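Local atomic coordinates of flap endonuclease 1 (PDB entry 3ORY), a protein that probably cuts 5' single-stranded flaps from branched DNA intermediates in replication and repair, as structure-specific nucleases of the FEN1 family do. Residues K269-G272 against K276-K279; E104-K109 against N252-E257; G74-T79 against T335-Y340; S70-L75 against D324-S329. All blocks are in the same frame, centred on the assembly; numbering follows the deposited sequence.

Contact 1 of 4, residues K269-G272 against K276-K279; sequences KAYG and KIPK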
loop_
_atom_site.group_PDB
_atom_site.type_symbol
_atom_site.label_atom_id
_atom_site.label_comp_id
_atom_site.label_asym_id
_atom_site.label_seq_id
_atom_site.Cartn_x
_atom_site.Cartn_y
_atom_site.Cartn_z
ATOM N N LYS A 269 11.891 -12.051 20.429
ATOM C CA LYS A 269 12.020 -13.471 20.764
ATOM C C LYS A 269 12.920 -13.727 21.983
ATOM O O LYS A 269 12.601 -14.564 22.821
ATOM C CB LYS A 269 12.474 -14.285 19.551
ATOM C CG LYS A 269 11.383 -14.405 18.479
ATOM C CD LYS A 269 11.881 -15.098 17.220
ATOM C CE LYS A 269 11.779 -16.612 17.321
ATOM N NZ LYS A 269 12.158 -17.212 16.005
ATOM N N ALA A 270 14.006 -12.966 22.106
ATOM C CA ALA A 270 14.972 -13.175 23.182
ATOM C C ALA A 270 14.433 -12.744 24.542
ATOM O O ALA A 270 14.766 -13.337 25.575
ATOM C CB ALA A 270 16.280 -12.448 22.863
ATOM N N TYR A 271 13.583 -11.726 24.541
ATOM C CA TYR A 271 13.070 -11.154 25.774
ATOM C C TYR A 271 11.570 -11.338 25.998
ATOM O O TYR A 271 11.014 -10.832 26.984
ATOM C CB TYR A 271 13.477 -9.681 25.848
ATOM C CG TYR A 271 14.976 -9.556 25.882
ATOM C CD1 TYR A 271 15.680 -9.800 27.061
ATOM C CD2 TYR A 271 15.695 -9.257 24.730
ATOM C CE1 TYR A 271 17.067 -9.724 27.098
ATOM C CE2 TYR A 271 17.077 -9.173 24.750
ATOM C CZ TYR A 271 17.758 -9.412 25.943
ATOM O OH TYR A 271 19.130 -9.328 25.976
ATOM N N GLY A 272 10.920 -12.050 25.075
ATOM C CA GLY A 272 9.491 -12.354 25.181
ATOM C C GLY A 272 8.607 -11.121 25.127
ATOM O O GLY A 272 7.570 -11.068 25.781
ATOM N N LYS A 276 10.827 -6.281 28.744
ATOM C CA LYS A 276 12.002 -6.924 29.343
ATOM C C LYS A 276 13.313 -6.681 28.578
ATOM O O LYS A 276 14.395 -6.970 29.104
ATOM C CB LYS A 276 11.767 -8.425 29.488
ATOM C CG LYS A 276 10.756 -8.783 30.554
ATOM C CD LYS A 276 10.497 -10.267 30.561
ATOM C CE LYS A 276 9.969 -10.707 31.911
ATOM N NZ LYS A 276 10.000 -12.190 32.008
ATOM N N ILE A 277 13.220 -6.184 27.338
ATOM C CA ILE A 277 14.420 -5.824 26.557
ATOM C C ILE A 277 15.248 -4.867 27.418
ATOM O O ILE A 277 14.701 -3.891 27.942
ATOM C CB ILE A 277 14.064 -5.179 25.175
ATOM C CG1 ILE A 277 13.297 -6.169 24.296
ATOM C CG2 ILE A 277 15.327 -4.695 24.426
ATOM C CD1 ILE A 277 12.819 -5.584 22.961
ATOM N N PRO A 278 16.556 -5.157 27.603
ATOM C CA PRO A 278 17.325 -4.272 28.478
ATOM C C PRO A 278 17.224 -2.840 27.974
ATOM O O PRO A 278 17.343 -2.597 26.765
ATOM C CB PRO A 278 18.763 -4.805 28.363
ATOM C CG PRO A 278 18.623 -6.206 27.891
ATOM C CD PRO A 278 17.409 -6.192 26.991
ATOM N N LYS A 279 16.975 -1.917 28.901
ATOM C CA LYS A 279 16.704 -0.515 28.582
ATOM C C LYS A 279 17.724 0.175 27.654
ATOM O O LYS A 279 17.314 0.947 26.783
ATOM C CB LYS A 279 16.501 0.308 29.866
ATOM C CG LYS A 279 15.424 -0.228 30.814
ATOM C CD LYS A 279 14.012 -0.026 30.262
ATOM C CE LYS A 279 13.003 -0.873 31.032
ATOM N NZ LYS A 279 11.746 -1.095 30.254
#
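Tyr271 swings its CG away from its own carbonyl carbon (chi1 -62°), which carries the phenol off the last turn of helix 261-271 and stands it against the returning chain at Ile277 and Pro278. With chi2 at -78° the ring presents one flat face to them. Pro278 CD lies over that face, 3.6 Å from the centroid of the Tyr271 ring and 20° off the ring normal, a close CH-pi contact. It sits toward the hydroxyl-bearing end of the ring, only 3.4 Å from Tyr271 CZ, and Pro278 CG follows it outward to reach Tyr271 OH at 3.7 Å. Nearer the base of the ring, Ile277 CA makes a second CH-pi contact on the same face, 4.2 Å from the Tyr271 centroid. At the root of the side chain, Ile277 CG1 packs against Tyr271 CB at 3.8 Å, and the side chain of Ile277 runs roughly perpendicular to that of the tyrosine. Lys276 adds its aliphatic part: CB and CD both lie against Tyr271 O, and only beyond them does the extended chain lead away. A serine in place of Tyr271 would probably leave the proline ring and the Ile277 backbone without the flat surface they lie on, so that the loop could move away from the helix end. Ile277 also rests on Leu282. At Gly272, with positive phi, the chain leaves helix 261-271, probably the second helix of the helix-two-turn-helix region of FEN1 enzymes, and turns back to lay Pro278 on Tyr271.

Contact 2 of 4, residues E104-K109 against N252-E257; sequences EIERRK and NPDGFE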
loop_
_atom_site.group_PDB
_atom_site.type_symbol
_atom_site.label_atom_id
_atom_site.label_comp_id
_atom_site.label_asym_id
_atom_site.label_seq_id
_atom_site.Cartn_x
_atom_site.Cartn_y
_atom_site.Cartn_z
ATOM N N GLU A 104 3.141 7.526 7.804
ATOM C CA GLU A 104 3.323 7.787 6.370
ATOM C C GLU A 104 4.209 9.002 6.157
ATOM O O GLU A 104 5.034 9.021 5.247
ATOM C CB GLU A 104 1.989 8.018 5.648
ATOM C CG GLU A 104 1.143 6.777 5.470
ATOM C CD GLU A 104 -0.216 7.090 4.846
ATOM O OE1 GLU A 104 -0.539 8.287 4.607
ATOM O OE2 GLU A 104 -0.968 6.136 4.605
ATOM N N ILE A 105 4.030 10.023 6.990
ATOM C CA ILE A 105 4.808 11.260 6.833
ATOM C C ILE A 105 6.270 11.023 7.203
ATOM O O ILE A 105 7.179 11.518 6.528
ATOM C CB ILE A 105 4.208 12.416 7.650
ATOM C CG1 ILE A 105 2.883 12.866 7.015
ATOM C CG2 ILE A 105 5.211 13.591 7.768
ATOM C CD1 ILE A 105 1.991 13.588 7.970
ATOM N N GLU A 106 6.492 10.268 8.280
ATOM C CA GLU A 106 7.844 9.904 8.693
ATOM C C GLU A 106 8.542 9.035 7.632
ATOM O O GLU A 106 9.748 9.205 7.374
ATOM C CB GLU A 106 7.822 9.189 10.052
ATOM C CG GLU A 106 9.218 8.818 10.597
ATOM C CD GLU A 106 9.748 7.496 10.056
ATOM O OE1 GLU A 106 8.961 6.710 9.488
ATOM O OE2 GLU A 106 10.960 7.222 10.210
ATOM N N ARG A 107 7.790 8.100 7.040
ATOM C CA ARG A 107 8.321 7.242 5.977
ATOM C C ARG A 107 8.726 8.076 4.769
ATOM O O ARG A 107 9.825 7.917 4.245
ATOM C CB ARG A 107 7.314 6.161 5.550
ATOM C CG ARG A 107 7.076 5.068 6.595
ATOM C CD ARG A 107 8.316 4.880 7.441
ATOM N NE ARG A 107 9.265 3.967 6.853
ATOM C CZ ARG A 107 10.504 3.776 7.290
ATOM N NH1 ARG A 107 10.992 4.469 8.321
ATOM N NH2 ARG A 107 11.269 2.893 6.672
ATOM N N ARG A 108 7.841 8.970 4.338
ATOM C CA ARG A 108 8.154 9.874 3.223
ATOM C C ARG A 108 9.434 10.689 3.477
ATOM O O ARG A 108 10.322 10.745 2.621
ATOM C CB ARG A 108 6.966 10.800 2.921
ATOM C CG ARG A 108 7.195 11.676 1.715
ATOM C CD ARG A 108 6.063 12.654 1.462
ATOM N NE ARG A 108 6.515 13.668 0.505
ATOM C CZ ARG A 108 7.154 14.794 0.836
ATOM N NH1 ARG A 108 7.412 15.075 2.116
ATOM N NH2 ARG A 108 7.534 15.647 -0.115
ATOM N N LYS A 109 9.524 11.308 4.655
ATOM C CA LYS A 109 10.712 12.073 5.037
ATOM C C LYS A 109 11.988 11.215 4.979
ATOM O O LYS A 109 13.001 11.661 4.437
ATOM C CB LYS A 109 10.530 12.727 6.411
ATOM C CG LYS A 109 11.740 13.546 6.906
ATOM C CD LYS A 109 11.313 14.948 7.376
ATOM C CE LYS A 109 12.455 15.707 8.077
ATOM N NZ LYS A 109 12.616 15.262 9.499
ATOM N N ASN A 252 4.132 6.075 17.356
ATOM C CA ASN A 252 5.560 6.267 17.647
ATOM C C ASN A 252 6.323 6.185 16.319
ATOM O O ASN A 252 7.026 5.221 16.070
ATOM C CB ASN A 252 6.082 5.258 18.706
ATOM C CG ASN A 252 6.176 3.812 18.190
ATOM O OD1 ASN A 252 5.240 3.279 17.560
ATOM N ND2 ASN A 252 7.312 3.160 18.482
ATOM N N PRO A 253 6.147 7.205 15.449
ATOM C CA PRO A 253 6.552 7.114 14.033
ATOM C C PRO A 253 8.040 6.857 13.758
ATOM O O PRO A 253 8.383 6.280 12.717
ATOM C CB PRO A 253 6.115 8.461 13.426
ATOM C CG PRO A 253 5.519 9.265 14.510
ATOM C CD PRO A 253 5.463 8.475 15.778
ATOM N N ASP A 254 8.908 7.254 14.681
ATOM C CA ASP A 254 10.346 7.042 14.508
ATOM C C ASP A 254 10.835 5.660 14.953
ATOM O O ASP A 254 11.970 5.277 14.657
ATOM C CB ASP A 254 11.135 8.135 15.231
ATOM C CG ASP A 254 10.842 9.516 14.678
ATOM O OD1 ASP A 254 10.628 9.638 13.452
ATOM O OD2 ASP A 254 10.831 10.482 15.471
ATOM N N GLY A 255 9.978 4.912 15.646
ATOM C CA GLY A 255 10.381 3.641 16.251
ATOM C C GLY A 255 11.541 3.812 17.219
ATOM O O GLY A 255 11.659 4.840 17.894
ATOM N N PHE A 256 12.408 2.807 17.277
ATOM C CA PHE A 256 13.566 2.849 18.161
ATOM C C PHE A 256 14.855 2.857 17.345
ATOM O O PHE A 256 14.981 2.120 16.373
ATOM C CB PHE A 256 13.500 1.699 19.167
ATOM C CG PHE A 256 12.348 1.828 20.146
ATOM C CD1 PHE A 256 12.547 2.404 21.401
ATOM C CD2 PHE A 256 11.058 1.425 19.791
ATOM C CE1 PHE A 256 11.487 2.546 22.308
ATOM C CE2 PHE A 256 9.986 1.563 20.684
ATOM C CZ PHE A 256 10.198 2.123 21.947
ATOM N N GLU A 257 15.798 3.705 17.746
ATOM C CA GLU A 257 16.990 4.008 16.950
ATOM C C GLU A 257 17.852 2.789 16.652
ATOM O O GLU A 257 18.184 2.017 17.551
ATOM C CB GLU A 257 17.847 5.076 17.645
ATOM C CG GLU A 257 17.109 6.387 17.898
ATOM C CD GLU A 257 17.856 7.320 18.844
ATOM O OE1 GLU A 257 17.190 8.171 19.483
ATOM O OE2 GLU A 257 19.098 7.207 18.946
#
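Glu106, on helix 102-125, faces Pro253 at the second position of a type I beta turn from Asn252 to Gly255, with their CA atoms 6.2 Å apart. The side chains meet first through carbon, Glu106 CB to Pro253 CB at 3.9 Å. From there the glutamate chain, with CG anti to the backbone N (chi1 -178°), reaches out over the turn and then bends at chi2 (-85°), which lays its carboxylate beside the turn's peptide: Glu106 CD is 3.2 Å from Pro253 O. Glu106 OE1 and Pro253 O, two acceptors 3.3 Å apart, cannot bond to each other, but cations are at hand. Arg107 NH1 donates to Glu106 OE1 at 3.2 Å in a nearly straight bond (170°); Glu106 OE1 accepts through its syn lone pair and lies in the guanidinium plane of Arg107. Arg103 NH2 donates to Pro253 O. Asp254 curls its carboxylate back, so that OD1 touches Glu106 CG at 3.3 Å, while the like charges of Glu106 OE2 and Asp254 OD1 stay 4.1 Å apart. An alanine at Glu106 would probably deprive Arg107 NH1 of this carboxylate, although Arg107 NH2 would still hold Asp10, and would open a gap beside the turn. Helix 102-125 probably forms part of the base of the helical arch, as in other FEN1 enzymes, and the turn links helices 237-247 and 261-271, consistent with their helix-two-turn-helix DNA-binding motif.

Contact 3 of 4, residues G74-T79 against T335-Y340; sequences GLFYRT and TALERY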
loop_
_atom_site.group_PDB
_atom_site.type_symbol
_atom_site.label_atom_id
_atom_site.label_comp_id
_atom_site.label_asym_id
_atom_site.label_seq_id
_atom_site.Cartn_x
_atom_site.Cartn_y
_atom_site.Cartn_z
ATOM N N GLY A 74 -2.881 5.532 -12.071
ATOM C CA GLY A 74 -2.749 4.233 -11.415
ATOM C C GLY A 74 -4.069 3.651 -10.965
ATOM O O GLY A 74 -4.383 2.491 -11.269
ATOM N N LEU A 75 -4.861 4.450 -10.256
ATOM C CA LEU A 75 -6.118 3.956 -9.744
ATOM C C LEU A 75 -7.044 3.487 -10.878
ATOM O O LEU A 75 -7.688 2.451 -10.767
ATOM C CB LEU A 75 -6.807 5.014 -8.887
ATOM C CG LEU A 75 -7.990 4.567 -8.025
ATOM C CD1 LEU A 75 -7.572 3.540 -6.986
ATOM C CD2 LEU A 75 -8.584 5.777 -7.329
ATOM N N PHE A 76 -7.105 4.261 -11.952
ATOM C CA PHE A 76 -7.917 3.899 -13.107
ATOM C C PHE A 76 -7.433 2.609 -13.774
ATOM O O PHE A 76 -8.151 1.608 -13.803
ATOM C CB PHE A 76 -7.939 5.061 -14.105
ATOM C CG PHE A 76 -8.778 4.807 -15.337
ATOM C CD1 PHE A 76 -10.158 4.601 -15.237
ATOM C CD2 PHE A 76 -8.190 4.812 -16.603
ATOM C CE1 PHE A 76 -10.932 4.383 -16.394
ATOM C CE2 PHE A 76 -8.956 4.598 -17.759
ATOM C CZ PHE A 76 -10.326 4.388 -17.651
ATOM N N TYR A 77 -6.211 2.630 -14.282
ATOM C CA TYR A 77 -5.707 1.524 -15.093
ATOM C C TYR A 77 -5.475 0.236 -14.308
ATOM O O TYR A 77 -5.760 -0.847 -14.812
ATOM C CB TYR A 77 -4.457 1.940 -15.880
ATOM C CG TYR A 77 -4.775 2.940 -16.974
ATOM C CD1 TYR A 77 -5.530 2.562 -18.096
ATOM C CD2 TYR A 77 -4.323 4.260 -16.900
ATOM C CE1 TYR A 77 -5.831 3.478 -19.111
ATOM C CE2 TYR A 77 -4.616 5.183 -17.919
ATOM C CZ TYR A 77 -5.372 4.783 -19.011
ATOM O OH TYR A 77 -5.669 5.687 -20.006
ATOM N N ARG A 78 -4.970 0.356 -13.078
ATOM C CA ARG A 78 -4.729 -0.822 -12.248
ATOM C C ARG A 78 -6.035 -1.472 -11.805
ATOM O O ARG A 78 -6.140 -2.700 -11.795
ATOM C CB ARG A 78 -3.861 -0.477 -11.035
ATOM C CG ARG A 78 -3.651 -1.621 -10.039
ATOM C CD ARG A 78 -2.914 -2.807 -10.675
ATOM N NE ARG A 78 -1.652 -2.409 -11.304
ATOM C CZ ARG A 78 -0.647 -3.245 -11.557
ATOM N NH1 ARG A 78 -0.742 -4.523 -11.220
ATOM N NH2 ARG A 78 0.461 -2.799 -12.130
ATOM N N THR A 79 -7.029 -0.654 -11.450
ATOM C CA THR A 79 -8.329 -1.193 -11.034
ATOM C C THR A 79 -9.002 -1.941 -12.185
ATOM O O THR A 79 -9.593 -2.999 -11.971
ATOM C CB THR A 79 -9.268 -0.116 -10.465
ATOM O OG1 THR A 79 -8.635 0.514 -9.340
ATOM C CG2 THR A 79 -10.592 -0.732 -10.000
ATOM N N THR A 335 -10.953 3.817 -24.947
ATOM C CA THR A 335 -10.563 2.428 -25.222
ATOM C C THR A 335 -10.570 1.582 -23.934
ATOM O O THR A 335 -11.143 0.490 -23.909
ATOM C CB THR A 335 -9.177 2.354 -25.932
ATOM O OG1 THR A 335 -9.238 3.069 -27.169
ATOM C CG2 THR A 335 -8.785 0.924 -26.224
ATOM N N ALA A 336 -9.958 2.100 -22.865
ATOM C CA ALA A 336 -9.945 1.386 -21.587
ATOM C C ALA A 336 -11.360 1.177 -21.039
ATOM O O ALA A 336 -11.685 0.090 -20.554
ATOM C CB ALA A 336 -9.066 2.107 -20.566
ATOM N N LEU A 337 -12.197 2.214 -21.114
ATOM C CA LEU A 337 -13.587 2.106 -20.663
ATOM C C LEU A 337 -14.378 1.037 -21.437
ATOM O O LEU A 337 -15.124 0.258 -20.838
ATOM C CB LEU A 337 -14.299 3.462 -20.737
ATOM C CG LEU A 337 -13.977 4.462 -19.618
ATOM C CD1 LEU A 337 -14.512 5.843 -19.994
ATOM C CD2 LEU A 337 -14.520 3.985 -18.255
ATOM N N GLU A 338 -14.203 1.002 -22.758
ATOM C CA GLU A 338 -14.805 -0.042 -23.594
ATOM C C GLU A 338 -14.497 -1.428 -23.032
ATOM O O GLU A 338 -15.403 -2.237 -22.817
ATOM C CB GLU A 338 -14.272 0.030 -25.024
ATOM C CG GLU A 338 -14.668 1.254 -25.818
ATOM C CD GLU A 338 -14.007 1.270 -27.190
ATOM O OE1 GLU A 338 -13.468 0.220 -27.602
ATOM O OE2 GLU A 338 -14.019 2.328 -27.850
ATOM N N ARG A 339 -13.216 -1.693 -22.789
ATOM C CA ARG A 339 -12.789 -2.975 -22.230
ATOM C C ARG A 339 -13.292 -3.169 -20.801
ATOM O O ARG A 339 -13.746 -4.256 -20.441
ATOM C CB ARG A 339 -11.266 -3.110 -22.293
ATOM C CG ARG A 339 -10.755 -3.507 -23.663
ATOM C CD ARG A 339 -9.354 -2.982 -23.910
ATOM N NE ARG A 339 -9.021 -3.027 -25.338
ATOM C CZ ARG A 339 -7.947 -2.456 -25.884
ATOM N NH1 ARG A 339 -7.735 -2.551 -27.189
ATOM N NH2 ARG A 339 -7.084 -1.782 -25.126
ATOM N N TYR A 340 -13.233 -2.105 -20.002
ATOM C CA TYR A 340 -13.624 -2.188 -18.603
ATOM C C TYR A 340 -15.096 -2.534 -18.417
ATOM O O TYR A 340 -15.421 -3.394 -17.598
ATOM C CB TYR A 340 -13.272 -0.898 -17.843
ATOM C CG TYR A 340 -13.802 -0.842 -16.424
ATOM C CD1 TYR A 340 -13.406 -1.782 -15.458
ATOM C CD2 TYR A 340 -14.688 0.166 -16.036
ATOM C CE1 TYR A 340 -13.889 -1.715 -14.137
ATOM C CE2 TYR A 340 -15.173 0.245 -14.721
ATOM C CZ TYR A 340 -14.771 -0.704 -13.783
ATOM O OH TYR A 340 -15.266 -0.622 -12.500
#
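Ala336 is the small bump here: its CB enters the angle between the rings of Phe76 and Tyr77, touching Phe76 CE2 and Tyr77 CE1 at 3.8 Å each. That hollow is shaped within helix 70-84 itself: Phe76 turns its edge, at CD2, to the face of Tyr77, with that atom 3.5 Å above the plane of the Tyr77 ring and over its centre, and the angle between the two rings opens toward the other helix. Phe76, its CG anti to the backbone N (chi1 -179°), is the larger projection, and its outer end runs up beside Ala336 and Leu337. Leu337 meets it across the rim: CD2 lies near the ring plane, 4.1 Å from Phe76 CE1, with the two side chains about perpendicular. The bare methyl of Ala336 thus lets aromatic rings fill the space between segments 74-79 and 335-340, whose axes come no nearer than 11.1 Å and cross at 40° with both running in roughly the same direction. Further along, Tyr340 continues the seam on Ile80 and Val83 of helix 70-84. Around this pair, Val318 and Leu322 of helix 315-325 pack against Phe76, Met156 of helix 143-156 packs on Phe76 and Thr79, and Thr79 OG1 bonds to the hydroxyl of Tyr91 on strand 88-93, linking helix 70-84 to the central sheet.

Contact 4 of 4, residues S70-L75 against D324-S329; sequences SHLSGL and DEHDFS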
loop_
_atom_site.group_PDB
_atom_site.type_symbol
_atom_site.label_atom_id
_atom_site.label_comp_id
_atom_site.label_asym_id
_atom_site.label_seq_id
_atom_site.Cartn_x
_atom_site.Cartn_y
_atom_site.Cartn_z
ATOM N N SER A 70 -0.708 11.216 -11.305
ATOM C CA SER A 70 -0.185 9.841 -11.215
ATOM C C SER A 70 -1.090 8.890 -10.424
ATOM O O SER A 70 -1.261 7.728 -10.798
ATOM C CB SER A 70 1.230 9.832 -10.616
ATOM O OG SER A 70 2.172 10.399 -11.521
ATOM N N HIS A 71 -1.670 9.398 -9.342
ATOM C CA HIS A 71 -2.500 8.596 -8.442
ATOM C C HIS A 71 -3.807 8.181 -9.113
ATOM O O HIS A 71 -4.285 7.063 -8.912
ATOM C CB HIS A 71 -2.795 9.384 -7.158
ATOM C CG HIS A 71 -3.475 10.690 -7.397
ATOM N ND1 HIS A 71 -2.931 11.676 -8.191
ATOM C CD2 HIS A 71 -4.656 11.175 -6.952
ATOM C CE1 HIS A 71 -3.752 12.711 -8.229
ATOM N NE2 HIS A 71 -4.801 12.434 -7.478
ATOM N N LEU A 72 -4.365 9.082 -9.919
ATOM C CA LEU A 72 -5.597 8.808 -10.655
ATOM C C LEU A 72 -5.362 7.868 -11.827
ATOM O O LEU A 72 -6.212 7.038 -12.127
ATOM C CB LEU A 72 -6.239 10.108 -11.170
ATOM C CG LEU A 72 -6.681 11.100 -10.103
ATOM C CD1 LEU A 72 -7.165 12.398 -10.729
ATOM C CD2 LEU A 72 -7.751 10.504 -9.172
ATOM N N SER A 73 -4.216 8.015 -12.489
ATOM C CA SER A 73 -3.848 7.147 -13.596
ATOM C C SER A 73 -3.674 5.706 -13.122
ATOM O O SER A 73 -4.254 4.775 -13.690
ATOM C CB SER A 73 -2.564 7.642 -14.252
ATOM O OG SER A 73 -2.300 6.903 -15.417
ATOM N N GLY A 74 -2.881 5.532 -12.071
ATOM C CA GLY A 74 -2.749 4.233 -11.415
ATOM C C GLY A 74 -4.069 3.651 -10.965
ATOM O O GLY A 74 -4.383 2.491 -11.269
ATOM N N LEU A 75 -4.861 4.450 -10.256
ATOM C CA LEU A 75 -6.118 3.956 -9.744
ATOM C C LEU A 75 -7.044 3.487 -10.878
ATOM O O LEU A 75 -7.688 2.451 -10.767
ATOM C CB LEU A 75 -6.807 5.014 -8.887
ATOM C CG LEU A 75 -7.990 4.567 -8.025
ATOM C CD1 LEU A 75 -7.572 3.540 -6.986
ATOM C CD2 LEU A 75 -8.584 5.777 -7.329
ATOM N N ASP A 324 -11.642 15.623 -19.020
ATOM C CA ASP A 324 -11.984 17.051 -18.950
ATOM C C ASP A 324 -11.261 17.786 -17.823
ATOM O O ASP A 324 -10.678 18.843 -18.041
ATOM C CB ASP A 324 -13.498 17.250 -18.834
ATOM C CG ASP A 324 -14.258 16.594 -19.973
ATOM O OD1 ASP A 324 -13.663 16.372 -21.049
ATOM O OD2 ASP A 324 -15.448 16.294 -19.796
ATOM N N GLU A 325 -11.282 17.209 -16.632
ATOM C CA GLU A 325 -10.700 17.857 -15.461
ATOM C C GLU A 325 -9.193 17.637 -15.325
ATOM O O GLU A 325 -8.503 18.467 -14.717
ATOM C CB GLU A 325 -11.410 17.388 -14.195
ATOM C CG GLU A 325 -12.823 17.957 -14.040
ATOM C CD GLU A 325 -13.632 17.294 -12.922
ATOM O OE1 GLU A 325 -13.043 16.802 -11.932
ATOM O OE2 GLU A 325 -14.875 17.265 -13.048
ATOM N N HIS A 326 -8.682 16.532 -15.871
ATOM C CA HIS A 326 -7.277 16.172 -15.654
ATOM C C HIS A 326 -6.463 15.867 -16.918
ATOM O O HIS A 326 -5.329 15.367 -16.846
ATOM C CB HIS A 326 -7.165 15.052 -14.608
ATOM C CG HIS A 326 -7.619 15.471 -13.242
ATOM N ND1 HIS A 326 -6.900 16.348 -12.460
ATOM C CD2 HIS A 326 -8.725 15.151 -12.529
ATOM C CE1 HIS A 326 -7.539 16.543 -11.318
ATOM N NE2 HIS A 326 -8.650 15.830 -11.335
ATOM N N ASP A 327 -7.058 16.169 -18.070
ATOM C CA ASP A 327 -6.355 16.186 -19.361
ATOM C C ASP A 327 -5.761 14.850 -19.808
ATOM O O ASP A 327 -4.789 14.829 -20.568
ATOM C CB ASP A 327 -5.297 17.302 -19.374
ATOM C CG ASP A 327 -5.889 18.653 -19.041
ATOM O OD1 ASP A 327 -6.687 19.155 -19.857
ATOM O OD2 ASP A 327 -5.578 19.208 -17.959
ATOM N N PHE A 328 -6.347 13.742 -19.347
ATOM C CA PHE A 328 -5.986 12.407 -19.835
ATOM C C PHE A 328 -6.398 12.298 -21.297
ATOM O O PHE A 328 -7.312 12.996 -21.744
ATOM C CB PHE A 328 -6.724 11.324 -19.052
ATOM C CG PHE A 328 -6.105 10.975 -17.728
ATOM C CD1 PHE A 328 -5.696 9.671 -17.474
ATOM C CD2 PHE A 328 -5.961 11.933 -16.719
ATOM C CE1 PHE A 328 -5.134 9.322 -16.244
ATOM C CE2 PHE A 328 -5.397 11.597 -15.481
ATOM C CZ PHE A 328 -4.983 10.286 -15.246
ATOM N N SER A 329 -5.746 11.407 -22.035
ATOM C CA SER A 329 -6.079 11.202 -23.442
ATOM C C SER A 329 -7.469 10.586 -23.620
ATOM O O SER A 329 -7.755 9.525 -23.061
ATOM C CB SER A 329 -5.038 10.305 -24.116
ATOM O OG SER A 329 -5.628 9.625 -25.213
#
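Leu72 and Ser73, in the first turns of helix 70-84, face the link between helix 315-325 and helix 330-347, with CA separations of 9.1 Å for Leu72-His326 and 8.4 Å for Ser73-Phe328. This is the short connection between two consecutive C-terminal helices, packed on the PIN-like nuclease core. Asp327, with positive phi, turns the loop, and Ser329 then N-caps the following helix through the backbone N of Arg332. His326 and Phe328 thereby both direct their side chains at helix 70-84, on either side of the turning residue in sequence. Phe328 comes in edge first: its CZ and CE1 reach the backbone and CB of Ser73, with Ser73 N near the ring plane and 3.7 Å from Phe328 CZ. The same CZ corner also touches Leu72, whose CB lies 4.3 Å from Phe328 CZ. The hydrogen bond from His326 ND1 to Asp63 OD2 probably limits the rotation of the imidazole, and the His326 side chain also touches Asp148 of helix 143-156. His326 offers a flat face to Leu72, whose CD1 makes a CH-pi contact 3.8 Å from the imidazole centroid and 19° off the normal, nearest to His326 CD2 at 3.6 Å.

From the N terminus, helix 70-84 supplies the first halves of contacts 4 and 3, which share Gly74 and Leu75 and lie about 11 Å apart between centres. Their partners come some 250 residues later, contact 4 closing first at 324-329 and contact 3 after it at 335-340, so the last two helices of the chain dock on an early one. Contacts 1 and 2 both nest inside these long loops. Helix 102-125 opens contact 2, which closes at 252-257, tying that helix to the loop after helix 237-247. Contact 1 follows in series, a short local loop at the end of helix 261-271. Contacts 1 and 3, with centres about 50 Å apart, lie on opposite sides of the chain's centre.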